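Local coordinates for ferripyochelin binding protein (Pyrococcus horikoshii, PDB 1V3W) that binds zinc and calcium as a gamma-class carbonic anhydrase and probably interconverts carbon dioxide and bicarbonate, at residues M85-I96 / I103-I114. Sequence-based numbering, arbitrary orientation.
Sequences MVHGAKVGNYVI and ILDGAKIGDHVI. With ZN (zinc ion), chain B.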
loop_
_atom_site.group_PDB
_atom_site.type_symbol
_atom_site.label_atom_id
_atom_site.label_comp_id
_atom_site.label_asym_id
_atom_site.label_seq_id
_atom_site.Cartn_x
_atom_site.Cartn_y
_atom_site.Cartn_z
ATOM N N MET A 85 0.256 -4.507 6.442
ATOM C CA MET A 85 -0.548 -3.695 7.337
ATOM C C MET A 85 -0.782 -4.462 8.635
ATOM O O MET A 85 -1.296 -5.578 8.618
ATOM C CB MET A 85 -1.878 -3.368 6.649
ATOM C CG MET A 85 -2.627 -2.162 7.184
ATOM S SD MET A 85 -3.383 -2.418 8.788
ATOM C CE MET A 85 -2.844 -0.926 9.648
ATOM N N VAL A 86 -0.379 -3.866 9.753
ATOM C CA VAL A 86 -0.559 -4.491 11.062
ATOM C C VAL A 86 -1.547 -3.640 11.848
ATOM O O VAL A 86 -1.316 -2.448 12.065
ATOM C CB VAL A 86 0.779 -4.579 11.832
ATOM C CG1 VAL A 86 0.555 -5.229 13.191
ATOM C CG2 VAL A 86 1.795 -5.376 11.020
ATOM N N HIS A 87 -2.646 -4.252 12.278
ATOM C CA HIS A 87 -3.669 -3.513 13.002
ATOM C C HIS A 87 -4.044 -4.108 14.355
ATOM O O HIS A 87 -4.668 -5.165 14.422
ATOM C CB HIS A 87 -4.920 -3.394 12.127
ATOM C CG HIS A 87 -5.784 -2.226 12.476
ATOM N ND1 HIS A 87 -6.535 -2.175 13.629
ATOM C CD2 HIS A 87 -5.967 -1.037 11.853
ATOM C CE1 HIS A 87 -7.143 -1.005 13.704
ATOM N NE2 HIS A 87 -6.814 -0.295 12.640
ATOM N N GLY A 88 -3.654 -3.412 15.423
ATOM C CA GLY A 88 -3.962 -3.843 16.780
ATOM C C GLY A 88 -3.574 -5.268 17.115
ATOM O O GLY A 88 -4.317 -5.974 17.804
ATOM N N ALA A 89 -2.400 -5.688 16.659
ATOM C CA ALA A 89 -1.943 -7.047 16.902
ATOM C C ALA A 89 -0.655 -7.135 17.699
ATOM O O ALA A 89 0.095 -6.162 17.822
ATOM C CB ALA A 89 -1.771 -7.774 15.573
ATOM N N LYS A 90 -0.419 -8.319 18.255
ATOM C CA LYS A 90 0.786 -8.599 19.016
ATOM C C LYS A 90 1.657 -9.489 18.145
ATOM O O LYS A 90 1.211 -10.537 17.674
ATOM C CB LYS A 90 0.447 -9.309 20.329
ATOM C CG LYS A 90 -0.102 -8.376 21.391
ATOM C CD LYS A 90 -0.409 -9.093 22.693
ATOM C CE LYS A 90 -0.837 -8.102 23.767
ATOM N NZ LYS A 90 -2.008 -7.284 23.342
ATOM N N VAL A 91 2.891 -9.054 17.914
ATOM C CA VAL A 91 3.827 -9.802 17.091
ATOM C C VAL A 91 5.054 -10.116 17.933
ATOM O O VAL A 91 5.632 -9.226 18.558
ATOM C CB VAL A 91 4.237 -8.990 15.840
ATOM C CG1 VAL A 91 5.222 -9.782 14.999
ATOM C CG2 VAL A 91 2.999 -8.643 15.016
ATOM N N GLY A 92 5.434 -11.389 17.953
ATOM C CA GLY A 92 6.579 -11.822 18.734
ATOM C C GLY A 92 7.927 -11.458 18.147
ATOM O O GLY A 92 8.051 -10.497 17.388
ATOM N N ASN A 93 8.941 -12.240 18.502
ATOM C CA ASN A 93 10.301 -12.008 18.035
ATOM C C ASN A 93 10.659 -12.882 16.838
ATOM O O ASN A 93 10.154 -13.997 16.703
ATOM C CB ASN A 93 11.290 -12.274 19.177
ATOM C CG ASN A 93 10.976 -11.465 20.423
ATOM O OD1 ASN A 93 10.715 -10.268 20.348
ATOM N ND2 ASN A 93 11.012 -12.117 21.581
ATOM N N TYR A 94 11.526 -12.364 15.970
ATOM C CA TYR A 94 11.973 -13.088 14.779
ATOM C C TYR A 94 10.784 -13.483 13.916
ATOM O O TYR A 94 10.586 -14.660 13.598
ATOM C CB TYR A 94 12.760 -14.338 15.188
ATOM C CG TYR A 94 13.881 -14.044 16.153
ATOM C CD1 TYR A 94 15.102 -13.544 15.706
ATOM C CD2 TYR A 94 13.700 -14.213 17.524
ATOM C CE1 TYR A 94 16.115 -13.215 16.601
ATOM C CE2 TYR A 94 14.702 -13.883 18.429
ATOM C CZ TYR A 94 15.904 -13.382 17.959
ATOM O OH TYR A 94 16.888 -13.013 18.839
ATOM N N VAL A 95 9.993 -12.486 13.542
ATOM C CA VAL A 95 8.818 -12.710 12.718
ATOM C C VAL A 95 8.937 -11.958 11.408
ATOM O O VAL A 95 9.294 -10.782 11.392
ATOM C CB VAL A 95 7.533 -12.223 13.423
ATOM C CG1 VAL A 95 6.326 -12.408 12.507
ATOM C CG2 VAL A 95 7.334 -12.986 14.726
ATOM N N ILE A 96 8.657 -12.652 10.311
ATOM C CA ILE A 96 8.683 -12.027 9.004
ATOM C C ILE A 96 7.239 -11.858 8.565
ATOM O O ILE A 96 6.535 -12.842 8.314
ATOM C CB ILE A 96 9.432 -12.884 7.958
ATOM C CG1 ILE A 96 10.920 -12.943 8.312
ATOM C CG2 ILE A 96 9.249 -12.289 6.558
ATOM C CD1 ILE A 96 11.751 -13.773 7.359
ATOM N N ILE A 103 -2.351 -8.237 9.246
ATOM C CA ILE A 103 -2.454 -8.853 10.565
ATOM C C ILE A 103 -3.535 -8.056 11.275
ATOM O O ILE A 103 -3.376 -6.858 11.501
ATOM C CB ILE A 103 -1.138 -8.738 11.351
ATOM C CG1 ILE A 103 0.032 -9.223 10.487
ATOM C CG2 ILE A 103 -1.234 -9.550 12.639
ATOM C CD1 ILE A 103 -0.095 -10.651 9.995
ATOM N N LEU A 104 -4.634 -8.716 11.622
ATOM C CA LEU A 104 -5.748 -8.023 12.252
ATOM C C LEU A 104 -5.779 -7.996 13.780
ATOM O O LEU A 104 -4.998 -8.670 14.456
ATOM C CB LEU A 104 -7.063 -8.564 11.679
ATOM C CG LEU A 104 -7.145 -8.336 10.161
ATOM C CD1 LEU A 104 -8.371 -9.017 9.577
ATOM C CD2 LEU A 104 -7.173 -6.839 9.878
ATOM N N ASP A 105 -6.703 -7.196 14.303
ATOM C CA ASP A 105 -6.870 -6.964 15.732
ATOM C C ASP A 105 -7.009 -8.184 16.627
ATOM O O ASP A 105 -7.791 -9.094 16.355
ATOM C CB ASP A 105 -8.065 -6.036 15.943
ATOM C CG ASP A 105 -7.972 -4.781 15.098
ATOM O OD1 ASP A 105 -7.432 -3.767 15.587
ATOM O OD2 ASP A 105 -8.425 -4.818 13.934
ATOM N N GLY A 106 -6.241 -8.180 17.711
ATOM C CA GLY A 106 -6.288 -9.277 18.656
ATOM C C GLY A 106 -5.438 -10.473 18.282
ATOM O O GLY A 106 -5.286 -11.398 19.079
ATOM N N ALA A 107 -4.887 -10.470 17.074
ATOM C CA ALA A 107 -4.049 -11.583 16.649
ATOM C C ALA A 107 -2.789 -11.622 17.505
ATOM O O ALA A 107 -2.301 -10.582 17.957
ATOM C CB ALA A 107 -3.678 -11.433 15.179
ATOM N N LYS A 108 -2.280 -12.828 17.735
ATOM C CA LYS A 108 -1.072 -13.026 18.527
ATOM C C LYS A 108 -0.147 -13.902 17.694
ATOM O O LYS A 108 -0.395 -15.096 17.530
ATOM C CB LYS A 108 -1.400 -13.736 19.849
ATOM C CG LYS A 108 -0.293 -13.641 20.904
ATOM C CD LYS A 108 -0.391 -14.745 21.959
ATOM C CE LYS A 108 0.739 -14.635 22.978
ATOM N NZ LYS A 108 1.949 -13.998 22.387
ATOM N N ILE A 109 0.905 -13.304 17.145
ATOM C CA ILE A 109 1.857 -14.045 16.328
ATOM C C ILE A 109 3.025 -14.485 17.198
ATOM O O ILE A 109 3.669 -13.660 17.847
ATOM C CB ILE A 109 2.406 -13.178 15.173
ATOM C CG1 ILE A 109 1.254 -12.493 14.429
ATOM C CG2 ILE A 109 3.201 -14.048 14.212
ATOM C CD1 ILE A 109 0.235 -13.451 13.845
ATOM N N GLY A 110 3.292 -15.788 17.211
ATOM C CA GLY A 110 4.387 -16.314 18.007
ATOM C C GLY A 110 5.759 -15.949 17.471
ATOM O O GLY A 110 5.882 -15.163 16.532
ATOM N N ASP A 111 6.795 -16.526 18.070
ATOM C CA ASP A 111 8.166 -16.254 17.656
ATOM C C ASP A 111 8.609 -17.178 16.531
ATOM O O ASP A 111 8.125 -18.306 16.416
ATOM C CB ASP A 111 9.117 -16.407 18.844
ATOM C CG ASP A 111 8.635 -15.675 20.077
ATOM O OD1 ASP A 111 8.167 -14.523 19.949
ATOM O OD2 ASP A 111 8.732 -16.253 21.179
ATOM N N HIS A 112 9.536 -16.695 15.708
ATOM C CA HIS A 112 10.048 -17.468 14.583
ATOM C C HIS A 112 8.898 -17.921 13.695
ATOM O O HIS A 112 8.666 -19.115 13.495
ATOM C CB HIS A 112 10.839 -18.676 15.086
ATOM C CG HIS A 112 12.135 -18.312 15.742
ATOM N ND1 HIS A 112 13.173 -17.716 15.058
ATOM C CD2 HIS A 112 12.561 -18.458 17.019
ATOM C CE1 HIS A 112 14.183 -17.512 15.885
ATOM N NE2 HIS A 112 13.838 -17.952 17.081
ATOM N N VAL A 113 8.178 -16.938 13.169
ATOM C CA VAL A 113 7.041 -17.182 12.297
ATOM C C VAL A 113 7.214 -16.422 10.993
ATOM O O VAL A 113 7.787 -15.334 10.963
ATOM C CB VAL A 113 5.720 -16.719 12.966
ATOM C CG1 VAL A 113 4.584 -16.690 11.944
ATOM C CG2 VAL A 113 5.371 -17.650 14.113
ATOM N N ILE A 114 6.737 -17.014 9.906
ATOM C CA ILE A 114 6.785 -16.352 8.615
ATOM C C ILE A 114 5.359 -16.302 8.107
ATOM O O ILE A 114 4.685 -17.329 8.026
ATOM C CB ILE A 114 7.654 -17.111 7.586
ATOM C CG1 ILE A 114 9.124 -17.051 8.008
ATOM C CG2 ILE A 114 7.489 -16.487 6.197
ATOM C CD1 ILE A 114 10.062 -17.789 7.075
HETATM ZN ZN ZN B . -7.256 1.478 11.795
HETATM O O HOH W 1 -8.790 2.377 11.376
#
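Met-85 and His-87 open a parallel ladder with Ile-103, Met-85 O taking the Ile-103 N-H and the His-87 N-H reaching Ile-103 O. Segments 85-96 and 103-114 are successive coils of a left-handed parallel beta-helix, and their stacking illustrates how such a coil carries a metal ligand. With CG roughly trans to the main-chain N (chi1 -156°), the His-87 ring is placed so that NE2 binds zinc at 2.0 Å. Its ND1 donates to Asp-105 OD1 at 2.7 Å. The carboxylate oxygen lies almost in the ring plane and is met on its syn side, although the two planes stand 65° apart; Ser-67 OG bonds to the same OD1, steadying the carboxylate. Held at both nitrogens, the imidazole is fixed in rotation. His-65 and, from the second subunit, His-82 complete the protein ligands, beside a water.

Gly-88 turns the chain with positive phi, and its O accepts the Gly-106 N-H inside the type II turn 104-107. Ala-89 CB presses tightly on Ile-103 CG2, 3.5 Å away. A second ladder follows a one-residue shift: the Lys-90 N-H reaches Ala-107 O and its carbonyl O takes the Ile-109 N-H, while Val-91 CG2 packs against Ile-109 CG1 on the inner face. At the next corner, Asp-111 OD1 takes the Asn-93 N-H at 2.8 Å. The Tyr-94 and His-112 rings lie nearly parallel (10°) but slid apart, barely overlapping, CE1 of His-112 sitting 3.5 Å from Tyr-94 CG; His-112 ND1 is hydrogen-bonded to Thr-152 OG1 of helix 146-169. Val-95 CG1 meets Ile-109 CG2, and Ile-96 CB touches Ile-114 CG1.

The row of rings runs on, Tyr-77 meeting Tyr-94 and Tyr-130 meeting His-112; helix 146-169 packs on Tyr-94 and Ile-96, and strand 120-121 adjoins Ile-103 and Ile-109.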